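Local coordinates for DNA repair and telomere maintenance protein nbs1 (Schizosaccharomyces pombe, PDB 3HUF), which serves as the adaptor subunit of the MRN complex in DNA double-strand break repair, binding phosphorylated proteins such as Ctp1 through the N-terminal FHA and BRCT domains present here, at residues A[100-103]-A[108-111]; A[159-164]-A[296-301]; A[250-255]-A[266-271]; A[177-182]-A[202-207]; A[124-129]-A[138-143]. All coordinates share one frame; numbering follows the deposited sequence.

Contact 1: residues A[100-103]-A[108-111]; sequences IQLG and TINA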
# COMPACT_ATOMS: atom_id res chain seq x y z
N ILE A 100 10.72 -5.86 21.65
CA ILE A 100 11.76 -6.87 21.76
C ILE A 100 12.77 -6.39 22.81
O ILE A 100 13.41 -5.32 22.65
CB ILE A 100 12.47 -7.11 20.42
CG1 ILE A 100 11.47 -7.59 19.35
CG2 ILE A 100 13.64 -8.08 20.58
CD1 ILE A 100 11.87 -7.27 17.93
N GLN A 101 12.88 -7.18 23.88
CA GLN A 101 13.81 -6.91 24.97
C GLN A 101 15.02 -7.84 24.87
O GLN A 101 14.90 -9.06 24.90
CB GLN A 101 13.13 -7.09 26.33
CG GLN A 101 13.93 -6.54 27.50
CD GLN A 101 13.37 -6.97 28.87
OE1 GLN A 101 12.20 -7.32 29.00
NE2 GLN A 101 14.22 -6.94 29.88
N LEU A 102 16.19 -7.23 24.76
CA LEU A 102 17.43 -7.98 24.71
C LEU A 102 18.05 -7.94 26.08
O LEU A 102 18.35 -6.86 26.62
CB LEU A 102 18.38 -7.37 23.69
CG LEU A 102 17.80 -7.20 22.28
CD1 LEU A 102 18.88 -6.70 21.39
CD2 LEU A 102 17.21 -8.52 21.75
N GLY A 103 18.24 -9.12 26.66
CA GLY A 103 18.87 -9.22 27.96
C GLY A 103 18.01 -8.59 29.03
O GLY A 103 16.80 -8.85 29.11
N THR A 108 13.31 -1.27 25.15
CA THR A 108 12.98 -2.29 24.15
C THR A 108 13.18 -1.79 22.72
O THR A 108 13.02 -0.60 22.42
CB THR A 108 11.55 -2.81 24.32
OG1 THR A 108 10.62 -1.71 24.29
CG2 THR A 108 11.42 -3.55 25.65
N ILE A 109 13.54 -2.72 21.83
CA ILE A 109 13.52 -2.46 20.41
C ILE A 109 12.08 -2.63 19.96
O ILE A 109 11.50 -3.71 20.10
CB ILE A 109 14.39 -3.45 19.65
CG1 ILE A 109 15.86 -3.23 20.00
CG2 ILE A 109 14.17 -3.34 18.13
CD1 ILE A 109 16.69 -4.40 19.57
N ASN A 110 11.50 -1.56 19.43
CA ASN A 110 10.12 -1.57 18.99
C ASN A 110 10.01 -1.72 17.48
O ASN A 110 10.35 -0.79 16.71
CB ASN A 110 9.41 -0.32 19.50
CG ASN A 110 9.65 -0.08 20.99
OD1 ASN A 110 9.49 -0.99 21.81
ND2 ASN A 110 10.03 1.15 21.34
N ALA A 111 9.55 -2.90 17.05
CA ALA A 111 9.32 -3.21 15.64
C ALA A 111 7.84 -3.04 15.32
O ALA A 111 6.97 -3.47 16.08
CB ALA A 111 9.79 -4.64 15.29
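The shortest polar link between 100-103 and 108-111 runs from Ile109 N to Ile100 O, 2.7 Å, and Ile100 N returns the bond to Ile109 O at 2.8 Å. The two make an antiparallel hydrogen-bonded pair in a beta hairpin formed by strands 97-102 and 109-113, both in the six-stranded sheet of the FHA beta sandwich. Both isoleucines point to the same buried face, CB beside CB, where Ile109 also meets Ile4 of the adjoining strand 2-6. Beyond them the side chains of Ile109 and Leu102 cross obliquely, with Ile109 CD1 3.7 Å from Leu102 CD1.

The other face is more polar. Thr108 has OG1 between its backbone N and carbonyl carbon (chi1 55°), which lays CG2 against Gln101 CB at 4.0 Å. That hydroxyl donates to Asn110 OD1 over 2.8 Å, tilted 21° from the amide carbonyl plane. A glycine in place of Thr108 would probably strip the cover from Gln101 CB and leave the Asn110 amide freer to turn, its OD1 having lost this hydroxyl. At the end of the hairpin nearer Ala111, the CD1 methyl of Ile100 comes within 4.3 Å of Ala111 CB.

Contact 2: residues A[159-164]-A[296-301]; sequences SSITVG and QLWKII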
# COMPACT_ATOMS: atom_id res chain seq x y z
N SER A 159 -2.36 8.54 -23.96
CA SER A 159 -3.67 7.89 -24.12
C SER A 159 -4.50 7.91 -22.83
O SER A 159 -4.01 8.33 -21.77
CB SER A 159 -3.50 6.45 -24.62
OG SER A 159 -2.83 5.64 -23.66
N SER A 160 -5.74 7.44 -22.94
CA SER A 160 -6.67 7.40 -21.81
C SER A 160 -6.14 6.54 -20.67
O SER A 160 -5.47 5.53 -20.90
CB SER A 160 -8.01 6.81 -22.26
OG SER A 160 -8.64 7.64 -23.22
N ILE A 161 -6.46 6.94 -19.43
CA ILE A 161 -6.14 6.09 -18.26
C ILE A 161 -7.17 4.96 -18.12
O ILE A 161 -8.29 5.06 -18.62
CB ILE A 161 -6.04 6.89 -16.92
CG1 ILE A 161 -7.38 7.58 -16.57
CG2 ILE A 161 -4.84 7.87 -16.95
CD1 ILE A 161 -7.44 8.13 -15.15
N THR A 162 -6.77 3.88 -17.46
CA THR A 162 -7.63 2.72 -17.30
C THR A 162 -8.59 2.89 -16.13
O THR A 162 -8.39 3.75 -15.27
CB THR A 162 -6.80 1.46 -17.01
OG1 THR A 162 -6.05 1.66 -15.80
CG2 THR A 162 -5.84 1.15 -18.17
N VAL A 163 -9.64 2.06 -16.10
CA VAL A 163 -10.60 2.00 -14.99
C VAL A 163 -9.91 1.72 -13.64
O VAL A 163 -10.33 2.24 -12.60
CB VAL A 163 -11.68 0.92 -15.23
CG1 VAL A 163 -12.81 1.08 -14.23
CG2 VAL A 163 -12.23 1.04 -16.62
N GLY A 164 -8.85 0.91 -13.66
CA GLY A 164 -8.09 0.61 -12.45
C GLY A 164 -7.50 1.89 -11.87
O GLY A 164 -7.50 2.10 -10.65
N GLN A 296 -16.33 6.33 -20.64
CA GLN A 296 -17.10 7.46 -21.16
C GLN A 296 -17.61 8.35 -20.03
O GLN A 296 -17.67 9.58 -20.17
CB GLN A 296 -18.26 6.96 -22.01
CG GLN A 296 -17.85 6.48 -23.41
CD GLN A 296 -18.95 5.66 -24.09
OE1 GLN A 296 -19.49 4.71 -23.52
NE2 GLN A 296 -19.27 6.01 -25.33
N LEU A 297 -17.97 7.72 -18.91
CA LEU A 297 -18.47 8.42 -17.73
C LEU A 297 -17.38 9.28 -17.06
O LEU A 297 -17.69 10.35 -16.54
CB LEU A 297 -19.00 7.40 -16.71
CG LEU A 297 -20.39 7.52 -16.09
CD1 LEU A 297 -20.41 6.75 -14.78
CD2 LEU A 297 -20.81 8.96 -15.87
N TRP A 298 -16.14 8.80 -17.08
CA TRP A 298 -14.99 9.53 -16.54
C TRP A 298 -14.72 10.81 -17.34
O TRP A 298 -14.41 11.85 -16.76
CB TRP A 298 -13.75 8.63 -16.56
CG TRP A 298 -12.52 9.19 -15.89
CD1 TRP A 298 -11.43 9.73 -16.52
CD2 TRP A 298 -12.24 9.24 -14.48
NE1 TRP A 298 -10.49 10.12 -15.59
CE2 TRP A 298 -10.96 9.83 -14.33
CE3 TRP A 298 -12.93 8.85 -13.33
CZ2 TRP A 298 -10.37 10.05 -13.08
CZ3 TRP A 298 -12.34 9.05 -12.08
CH2 TRP A 298 -11.07 9.65 -11.97
N LYS A 299 -14.87 10.73 -18.66
CA LYS A 299 -14.70 11.90 -19.53
C LYS A 299 -15.63 13.05 -19.14
O LYS A 299 -15.23 14.21 -19.17
CB LYS A 299 -14.90 11.52 -21.00
CG LYS A 299 -13.90 10.49 -21.49
CD LYS A 299 -13.91 10.34 -23.00
CE LYS A 299 -12.73 9.47 -23.43
NZ LYS A 299 -12.28 9.77 -24.82
N ILE A 300 -16.86 12.70 -18.76
CA ILE A 300 -17.86 13.67 -18.32
C ILE A 300 -17.59 14.11 -16.87
O ILE A 300 -17.81 15.27 -16.51
CB ILE A 300 -19.30 13.10 -18.43
CG1 ILE A 300 -19.52 12.42 -19.79
CG2 ILE A 300 -20.35 14.19 -18.21
CD1 ILE A 300 -20.77 11.54 -19.87
N ILE A 301 -17.10 13.18 -16.07
CA ILE A 301 -16.91 13.40 -14.63
C ILE A 301 -15.82 14.43 -14.35
O ILE A 301 -15.80 15.07 -13.29
CB ILE A 301 -16.67 12.05 -13.91
CG1 ILE A 301 -17.72 11.83 -12.84
CG2 ILE A 301 -15.24 11.89 -13.40
CD1 ILE A 301 -18.48 10.58 -13.08
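Ile161 extends toward Trp298 from a CB that already points at helix 294-302. Its CG1 is held between the backbone N and the carbonyl carbon (chi1 61°), and this carries the longer branch over to the indole, with CG1 coming to 4.1 Å from Trp298 NE1. The terminal methyl makes the closest approach: CD1 is 3.7 Å from Trp298 NE1 and 4.0 Å from Trp298 CE2, with CZ2 only slightly farther. It comes in obliquely to the ring, and the two side chains cross at about a right angle.

The pair lies at the interface of the tandem BRCT repeats, where helix 163-170 of the first packs against helices 238-246 and 294-302 of the second. Met166, Phe169 and Leu170 of helix 163-170 also touch the indole, while Ile301 CG2 sits 3.7 Å above one face, toward the rim. Gln214 ties both sides together: its carbonyl accepts from Trp298 NE1 and its OE1 from Ile161 N. A leucine at Trp298 would probably open a gap beside Ile161 CD1 and deprive Gln214 O of its indole donor. Nearer the surface, Ser160 OG lies loosely beside the aliphatic part of Lys299, 4.5 Å from Lys299 CE.

Contact 3: residues A[250-255]-A[266-271]; sequences RISTFM and SKTDFV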
# COMPACT_ATOMS: atom_id res chain seq x y z
N ARG A 250 -26.90 5.95 -7.69
CA ARG A 250 -27.77 4.91 -7.16
C ARG A 250 -27.71 3.75 -8.15
O ARG A 250 -27.95 3.94 -9.33
CB ARG A 250 -29.19 5.47 -7.01
CG ARG A 250 -30.31 4.47 -6.75
CD ARG A 250 -31.53 5.25 -6.27
NE ARG A 250 -32.80 4.61 -6.59
CZ ARG A 250 -33.99 5.13 -6.26
NH1 ARG A 250 -34.04 6.29 -5.61
NH2 ARG A 250 -35.12 4.51 -6.59
N ILE A 251 -27.36 2.56 -7.68
CA ILE A 251 -27.10 1.44 -8.59
C ILE A 251 -28.12 0.33 -8.43
O ILE A 251 -28.50 -0.03 -7.31
CB ILE A 251 -25.68 0.87 -8.39
CG1 ILE A 251 -24.66 1.99 -8.27
CG2 ILE A 251 -25.30 -0.06 -9.55
CD1 ILE A 251 -23.58 1.72 -7.26
N SER A 252 -28.58 -0.21 -9.55
CA SER A 252 -29.44 -1.39 -9.56
C SER A 252 -28.78 -2.48 -10.38
O SER A 252 -28.58 -2.33 -11.59
CB SER A 252 -30.82 -1.05 -10.12
OG SER A 252 -31.38 0.05 -9.43
N THR A 253 -28.44 -3.59 -9.72
CA THR A 253 -27.75 -4.71 -10.36
C THR A 253 -28.77 -5.70 -10.90
O THR A 253 -29.65 -6.15 -10.17
CB THR A 253 -26.79 -5.41 -9.37
OG1 THR A 253 -25.84 -4.45 -8.88
CG2 THR A 253 -26.05 -6.57 -10.02
N PHE A 254 -28.67 -6.00 -12.19
CA PHE A 254 -29.51 -7.02 -12.81
C PHE A 254 -28.71 -8.25 -13.23
O PHE A 254 -27.48 -8.23 -13.31
CB PHE A 254 -30.36 -6.46 -13.97
CG PHE A 254 -29.57 -5.75 -15.03
CD1 PHE A 254 -29.02 -6.44 -16.10
CD2 PHE A 254 -29.39 -4.37 -14.97
CE1 PHE A 254 -28.28 -5.78 -17.08
CE2 PHE A 254 -28.66 -3.69 -15.96
CZ PHE A 254 -28.10 -4.40 -17.01
N MET A 255 -29.43 -9.33 -13.49
CA MET A 255 -28.83 -10.63 -13.71
C MET A 255 -28.67 -10.95 -15.20
O MET A 255 -27.66 -11.54 -15.60
CB MET A 255 -29.67 -11.71 -13.02
CG MET A 255 -29.74 -11.58 -11.50
SD MET A 255 -30.54 -13.02 -10.76
CE MET A 255 -29.33 -14.29 -11.14
N SER A 266 -37.36 3.04 -16.66
CA SER A 266 -37.82 4.42 -16.46
C SER A 266 -37.36 5.04 -15.13
O SER A 266 -37.39 6.26 -14.97
CB SER A 266 -39.35 4.52 -16.59
OG SER A 266 -40.01 3.57 -15.77
N LYS A 267 -36.93 4.20 -14.19
CA LYS A 267 -36.41 4.68 -12.92
C LYS A 267 -34.92 4.95 -13.04
O LYS A 267 -34.36 5.80 -12.34
CB LYS A 267 -36.69 3.67 -11.81
N THR A 268 -34.28 4.21 -13.95
CA THR A 268 -32.83 4.24 -14.12
C THR A 268 -32.43 5.18 -15.26
O THR A 268 -32.90 5.06 -16.39
CB THR A 268 -32.29 2.80 -14.34
OG1 THR A 268 -32.23 2.13 -13.07
CG2 THR A 268 -30.92 2.81 -14.97
N ASP A 269 -31.55 6.13 -14.93
CA ASP A 269 -31.13 7.18 -15.86
C ASP A 269 -30.23 6.70 -17.01
O ASP A 269 -30.34 7.22 -18.13
CB ASP A 269 -30.52 8.35 -15.09
CG ASP A 269 -31.53 9.00 -14.13
OD1 ASP A 269 -32.68 9.23 -14.54
OD2 ASP A 269 -31.16 9.29 -12.97
N PHE A 270 -29.35 5.73 -16.74
CA PHE A 270 -28.54 5.09 -17.79
C PHE A 270 -27.99 3.72 -17.37
O PHE A 270 -27.95 3.39 -16.18
CB PHE A 270 -27.37 6.00 -18.22
CG PHE A 270 -26.46 6.42 -17.10
CD1 PHE A 270 -25.40 5.61 -16.70
CD2 PHE A 270 -26.65 7.63 -16.44
CE1 PHE A 270 -24.56 5.99 -15.68
CE2 PHE A 270 -25.82 8.01 -15.41
CZ PHE A 270 -24.77 7.19 -15.02
N VAL A 271 -27.56 2.95 -18.36
CA VAL A 271 -26.90 1.67 -18.13
C VAL A 271 -25.37 1.82 -18.23
O VAL A 271 -24.86 2.35 -19.22
CB VAL A 271 -27.39 0.58 -19.13
CG1 VAL A 271 -26.60 -0.71 -18.98
CG2 VAL A 271 -28.88 0.32 -18.96
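Phe254 turns the edge of its ring to Val271: CZ comes to 4.4 Å from Val271 CG1, and the methyl lies near the ring plane. Two conformations bring them together. Phe254 holds CG between its backbone N and carbonyl carbon (chi1 54°), with the ring set nearly square to the CA-CB-CG plane (chi2 87°); from the other side, Val271 sends CG1 out opposite its backbone N (chi1 174°). Two residues before the phenylalanine, on the same side of the strand, Ser252 faces Thr268. Each keeps its hydroxyl beside its own backbone N, and the oxygens, Ser252 OG and Thr268 OG1, remain 4.3 Å apart, neighbours rather than bonding partners. The contact is light, burying 98 Å² in all.

The sheet order of the second BRCT domain accounts for this. Strands 250-254 and 270-273 both run parallel to strand 230-234, which lies between them and, with the residues at its two ends, takes the backbone bonds of Arg250, Ser252 and Phe254. The phenyl ring therefore reaches across that central strand, touching Ala232 and Leu234, while Val271 also meets Cys291 of strand 291-293. Ile251 points away from 266-271 and packs on His241 and Leu244 of helix 238-246.

Contact 4: residues A[177-182]-A[202-207]; sequences DDSYLQ and LECFKN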
# COMPACT_ATOMS: atom_id res chain seq x y z
N ASP A 177 4.18 5.76 -10.61
CA ASP A 177 4.57 5.17 -11.87
C ASP A 177 5.96 4.58 -11.82
O ASP A 177 6.58 4.51 -10.76
CB ASP A 177 4.40 6.16 -13.04
CG ASP A 177 5.30 7.40 -12.93
OD1 ASP A 177 5.06 8.32 -13.72
OD2 ASP A 177 6.24 7.47 -12.11
N ASP A 178 6.40 4.15 -12.99
CA ASP A 178 7.73 3.62 -13.30
C ASP A 178 8.89 4.35 -12.63
O ASP A 178 9.80 3.72 -12.11
CB ASP A 178 7.89 3.76 -14.83
CG ASP A 178 8.85 2.77 -15.40
OD1 ASP A 178 8.39 1.65 -15.71
OD2 ASP A 178 10.04 3.13 -15.57
N SER A 179 8.86 5.69 -12.66
CA SER A 179 9.95 6.50 -12.09
C SER A 179 10.13 6.27 -10.58
O SER A 179 11.25 6.25 -10.08
CB SER A 179 9.77 7.99 -12.42
OG SER A 179 8.68 8.55 -11.69
N TYR A 180 9.02 6.10 -9.86
CA TYR A 180 9.11 5.76 -8.45
C TYR A 180 9.63 4.33 -8.24
O TYR A 180 10.40 4.06 -7.31
CB TYR A 180 7.77 5.95 -7.74
CG TYR A 180 7.80 5.57 -6.27
CD1 TYR A 180 8.42 6.40 -5.32
CD2 TYR A 180 7.25 4.37 -5.84
CE1 TYR A 180 8.45 6.03 -3.97
CE2 TYR A 180 7.27 4.00 -4.50
CZ TYR A 180 7.87 4.84 -3.57
OH TYR A 180 7.88 4.43 -2.25
N LEU A 181 9.21 3.41 -9.11
CA LEU A 181 9.70 2.04 -9.04
C LEU A 181 11.22 2.00 -9.25
O LEU A 181 11.92 1.29 -8.54
CB LEU A 181 8.99 1.14 -10.06
CG LEU A 181 7.48 1.00 -9.87
CD1 LEU A 181 6.87 0.19 -11.01
CD2 LEU A 181 7.11 0.36 -8.52
N GLN A 182 11.71 2.79 -10.19
CA GLN A 182 13.15 2.91 -10.43
C GLN A 182 13.89 3.36 -9.16
O GLN A 182 14.95 2.83 -8.83
CB GLN A 182 13.42 3.85 -11.62
CG GLN A 182 13.00 3.24 -12.96
CD GLN A 182 13.16 4.21 -14.12
OE1 GLN A 182 13.70 5.31 -13.95
NE2 GLN A 182 12.71 3.80 -15.31
N LEU A 202 4.33 10.18 -2.73
CA LEU A 202 3.33 11.25 -2.73
C LEU A 202 3.75 12.36 -3.69
O LEU A 202 2.89 12.94 -4.35
CB LEU A 202 3.13 11.83 -1.33
CG LEU A 202 2.54 10.88 -0.27
CD1 LEU A 202 2.80 11.38 1.14
CD2 LEU A 202 1.04 10.62 -0.49
N GLU A 203 5.05 12.64 -3.76
CA GLU A 203 5.55 13.65 -4.69
C GLU A 203 5.36 13.21 -6.13
O GLU A 203 4.99 14.01 -6.99
CB GLU A 203 7.04 13.96 -4.44
CG GLU A 203 7.29 15.03 -3.40
CD GLU A 203 6.55 16.32 -3.71
OE1 GLU A 203 6.79 16.93 -4.77
OE2 GLU A 203 5.71 16.73 -2.88
N CYS A 204 5.62 11.93 -6.37
CA CYS A 204 5.39 11.32 -7.67
C CYS A 204 3.91 11.47 -8.07
O CYS A 204 3.60 11.92 -9.18
CB CYS A 204 5.79 9.84 -7.62
SG CYS A 204 5.49 8.93 -9.17
N PHE A 205 3.02 11.13 -7.15
CA PHE A 205 1.57 11.21 -7.34
C PHE A 205 1.16 12.63 -7.70
O PHE A 205 0.54 12.84 -8.75
CB PHE A 205 0.87 10.73 -6.07
CG PHE A 205 -0.65 10.69 -6.16
CD1 PHE A 205 -1.33 10.66 -7.38
CD2 PHE A 205 -1.40 10.65 -4.99
CE1 PHE A 205 -2.72 10.63 -7.43
CE2 PHE A 205 -2.80 10.61 -5.04
CZ PHE A 205 -3.45 10.60 -6.26
N LYS A 206 1.56 13.60 -6.87
CA LYS A 206 1.22 14.99 -7.08
C LYS A 206 1.72 15.51 -8.43
O LYS A 206 1.06 16.33 -9.06
CB LYS A 206 1.75 15.87 -5.93
CG LYS A 206 1.03 15.59 -4.62
CD LYS A 206 1.41 16.59 -3.50
CE LYS A 206 1.19 15.95 -2.10
NZ LYS A 206 1.22 16.96 -0.99
N ASN A 207 2.88 15.03 -8.87
CA ASN A 207 3.43 15.49 -10.14
C ASN A 207 2.67 14.85 -11.31
O ASN A 207 2.37 15.53 -12.29
CB ASN A 207 4.95 15.22 -10.21
CG ASN A 207 5.63 16.00 -11.30
OD1 ASN A 207 5.70 17.25 -11.26
ND2 ASN A 207 6.16 15.28 -12.29
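The carboxylate of Asp177 is approached from both sides of its plane. On one side, above and a little beyond OD2, sits the sulfur of Cys204, with SG 3.4 Å from Asp177 OD2. From the other comes Ser179 N, whose bond to Asp177 OD2 is weak at 3.2 Å. Nearer the carboxylate plane, only 17° out of it and on the syn side, Ser179 OG donates to the same oxygen over 2.7 Å. The hydroxyl bond, helped by the weak one from the backbone, probably limits rotation of the group against which the thiol packs.

Cys204 SG stands opposite its backbone N (chi1 178°), which projects it from helix 198-209 against the first turn of helix 178-184. There it also meets Tyr180 CB at 4.0 Å and lies 4.1 Å from Ser179 OG. The phenol ring of Tyr180 runs onward along the partner helix, past Asp200 and Ala201, until its OH bonds to the carbonyl of Leu197. On its far side, helix 178-184 rests through Leu181 on Leu133 of helix 123-134.

Asp177 is the N-cap residue of helix 178-184, which follows the last strand of the first BRCT domain and here packs against helix 198-209.

Contact 5: residues A[124-129]-A[138-143]; sequences EMLSQW and IPTGLR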
# COMPACT_ATOMS: atom_id res chain seq x y z
N GLU A 124 2.41 -7.62 -17.28
CA GLU A 124 3.82 -7.64 -17.70
C GLU A 124 4.63 -6.71 -16.79
O GLU A 124 5.80 -6.99 -16.50
CB GLU A 124 3.97 -7.28 -19.19
CG GLU A 124 5.36 -7.61 -19.77
CD GLU A 124 5.34 -8.12 -21.22
OE1 GLU A 124 4.31 -8.02 -21.93
OE2 GLU A 124 6.39 -8.64 -21.66
N MET A 125 4.00 -5.65 -16.31
CA MET A 125 4.58 -4.74 -15.33
C MET A 125 4.76 -5.43 -13.97
O MET A 125 5.83 -5.35 -13.36
CB MET A 125 3.66 -3.53 -15.16
CG MET A 125 3.84 -2.48 -16.21
SD MET A 125 4.71 -1.09 -15.50
CE MET A 125 3.38 0.09 -15.38
N LEU A 126 3.72 -6.10 -13.50
CA LEU A 126 3.79 -6.90 -12.29
C LEU A 126 4.93 -7.93 -12.35
O LEU A 126 5.72 -8.00 -11.43
CB LEU A 126 2.45 -7.58 -12.00
CG LEU A 126 2.36 -8.41 -10.71
CD1 LEU A 126 2.79 -7.63 -9.49
CD2 LEU A 126 0.97 -8.95 -10.50
N SER A 127 5.03 -8.69 -13.44
CA SER A 127 6.05 -9.74 -13.55
C SER A 127 7.46 -9.16 -13.60
O SER A 127 8.41 -9.80 -13.15
CB SER A 127 5.82 -10.59 -14.80
OG SER A 127 6.09 -9.82 -15.96
N GLN A 128 7.60 -7.95 -14.13
CA GLN A 128 8.92 -7.36 -14.19
C GLN A 128 9.38 -6.77 -12.83
O GLN A 128 10.56 -6.85 -12.49
CB GLN A 128 9.00 -6.36 -15.34
CG GLN A 128 9.26 -4.93 -14.97
CD GLN A 128 9.73 -4.12 -16.16
OE1 GLN A 128 9.25 -4.31 -17.28
NE2 GLN A 128 10.68 -3.22 -15.93
N TRP A 129 8.45 -6.24 -12.04
CA TRP A 129 8.80 -5.53 -10.82
C TRP A 129 8.55 -6.29 -9.50
O TRP A 129 9.07 -5.89 -8.46
CB TRP A 129 8.06 -4.19 -10.77
CG TRP A 129 8.59 -3.13 -11.70
CD1 TRP A 129 7.99 -2.66 -12.85
CD2 TRP A 129 9.81 -2.39 -11.55
NE1 TRP A 129 8.77 -1.68 -13.42
CE2 TRP A 129 9.88 -1.49 -12.64
CE3 TRP A 129 10.84 -2.38 -10.60
CZ2 TRP A 129 10.96 -0.61 -12.81
CZ3 TRP A 129 11.90 -1.51 -10.77
CH2 TRP A 129 11.95 -0.64 -11.86
N ILE A 138 7.46 -5.74 0.22
CA ILE A 138 6.28 -5.07 -0.31
C ILE A 138 5.44 -6.07 -1.13
O ILE A 138 5.84 -6.47 -2.20
CB ILE A 138 6.62 -3.78 -1.15
CG1 ILE A 138 7.40 -2.77 -0.29
CG2 ILE A 138 5.31 -3.10 -1.70
CD1 ILE A 138 8.15 -1.67 -1.14
N PRO A 139 4.27 -6.48 -0.59
CA PRO A 139 3.37 -7.33 -1.39
C PRO A 139 2.82 -6.57 -2.60
O PRO A 139 2.64 -5.34 -2.55
CB PRO A 139 2.24 -7.69 -0.41
CG PRO A 139 2.77 -7.35 0.97
CD PRO A 139 3.71 -6.19 0.75
N THR A 140 2.58 -7.31 -3.67
CA THR A 140 2.13 -6.75 -4.94
C THR A 140 1.05 -7.65 -5.52
O THR A 140 0.94 -8.83 -5.13
CB THR A 140 3.28 -6.71 -5.94
OG1 THR A 140 3.90 -8.00 -5.97
CG2 THR A 140 4.32 -5.67 -5.55
N GLY A 141 0.29 -7.11 -6.47
CA GLY A 141 -0.77 -7.86 -7.13
C GLY A 141 -1.41 -7.07 -8.24
O GLY A 141 -1.06 -5.90 -8.47
N LEU A 142 -2.38 -7.69 -8.90
CA LEU A 142 -3.06 -7.13 -10.05
C LEU A 142 -4.51 -6.81 -9.69
O LEU A 142 -5.02 -5.75 -10.02
CB LEU A 142 -3.04 -8.16 -11.19
CG LEU A 142 -2.64 -7.73 -12.60
CD1 LEU A 142 -3.77 -7.03 -13.38
CD2 LEU A 142 -1.37 -6.85 -12.59
N ARG A 143 -5.15 -7.73 -8.97
CA ARG A 143 -6.58 -7.63 -8.64
C ARG A 143 -6.81 -6.61 -7.53
O ARG A 143 -5.87 -6.21 -6.83
CB ARG A 143 -7.13 -8.99 -8.19
CG ARG A 143 -6.94 -10.09 -9.21
CD ARG A 143 -7.80 -9.86 -10.41
NE ARG A 143 -7.11 -10.19 -11.66
CZ ARG A 143 -7.00 -9.36 -12.70
NH1 ARG A 143 -7.53 -8.14 -12.65
NH2 ARG A 143 -6.36 -9.75 -13.79
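Leu126 and Gly141 bring the two backbones nearest, with their CA atoms 7.0 Å apart. Segment 124-129 is helical, whereas 138-143 is extended, almost fully so at Gly141, before it bends at Leu142. On the helix, Glu124 O accepts twice: from Gln128 N in the usual helical bond, and from Ser127 OG at 2.9 Å. Both donors come from the same face of the carbonyl plane, the hydroxyl 38° above it.

One side chain carries the contact. Leu126 has CG opposite its backbone N (chi1 -178°), and this aims the isobutyl fork at the short strand so that its two methyls meet different residues. CD1 reaches Thr140, 3.7 Å from Thr140 CB. CD2 lies against the backbone, 3.8 Å from Gly141 C, and equally close to Leu142 CD2. Leu142 CD2 also lies 3.9 Å from Leu126 CB.

Helix 123-134 is the connection of a beta-alpha-beta unit in the first BRCT domain, linking strand 118-120 to the parallel edge strand 140-141. Phe120 of the first strand touches Met125, Leu126 and Trp129 from the sheet side, while backbone bonds join Gly141 to Ile118 and Phe120. Thr140 packs on Ala130 and Leu133 farther along the same helix, and its OG1 makes a weak hydrogen bond to Asn134 OD1.

From the N terminus, contact 1 comes first, closing a tight hairpin in the FHA sandwich. Contact 5 follows, closing the short connection from the first helix of BRCT 1 to its edge strand. Next, 159-164 opens the long loop that contact 2 closes only at 296-301, tying BRCT 1 to BRCT 2. Nested inside that loop are contact 4, between helices 178-184 and 198-209, and contact 3, within the BRCT 2 sheet; these two stand in series. Contacts 4 and 5 touch through Trp129, which packs on Leu181 and Gln182. Contacts 1 and 3 lie on opposite sides of the chain's centre, their own centres about 57 Å apart.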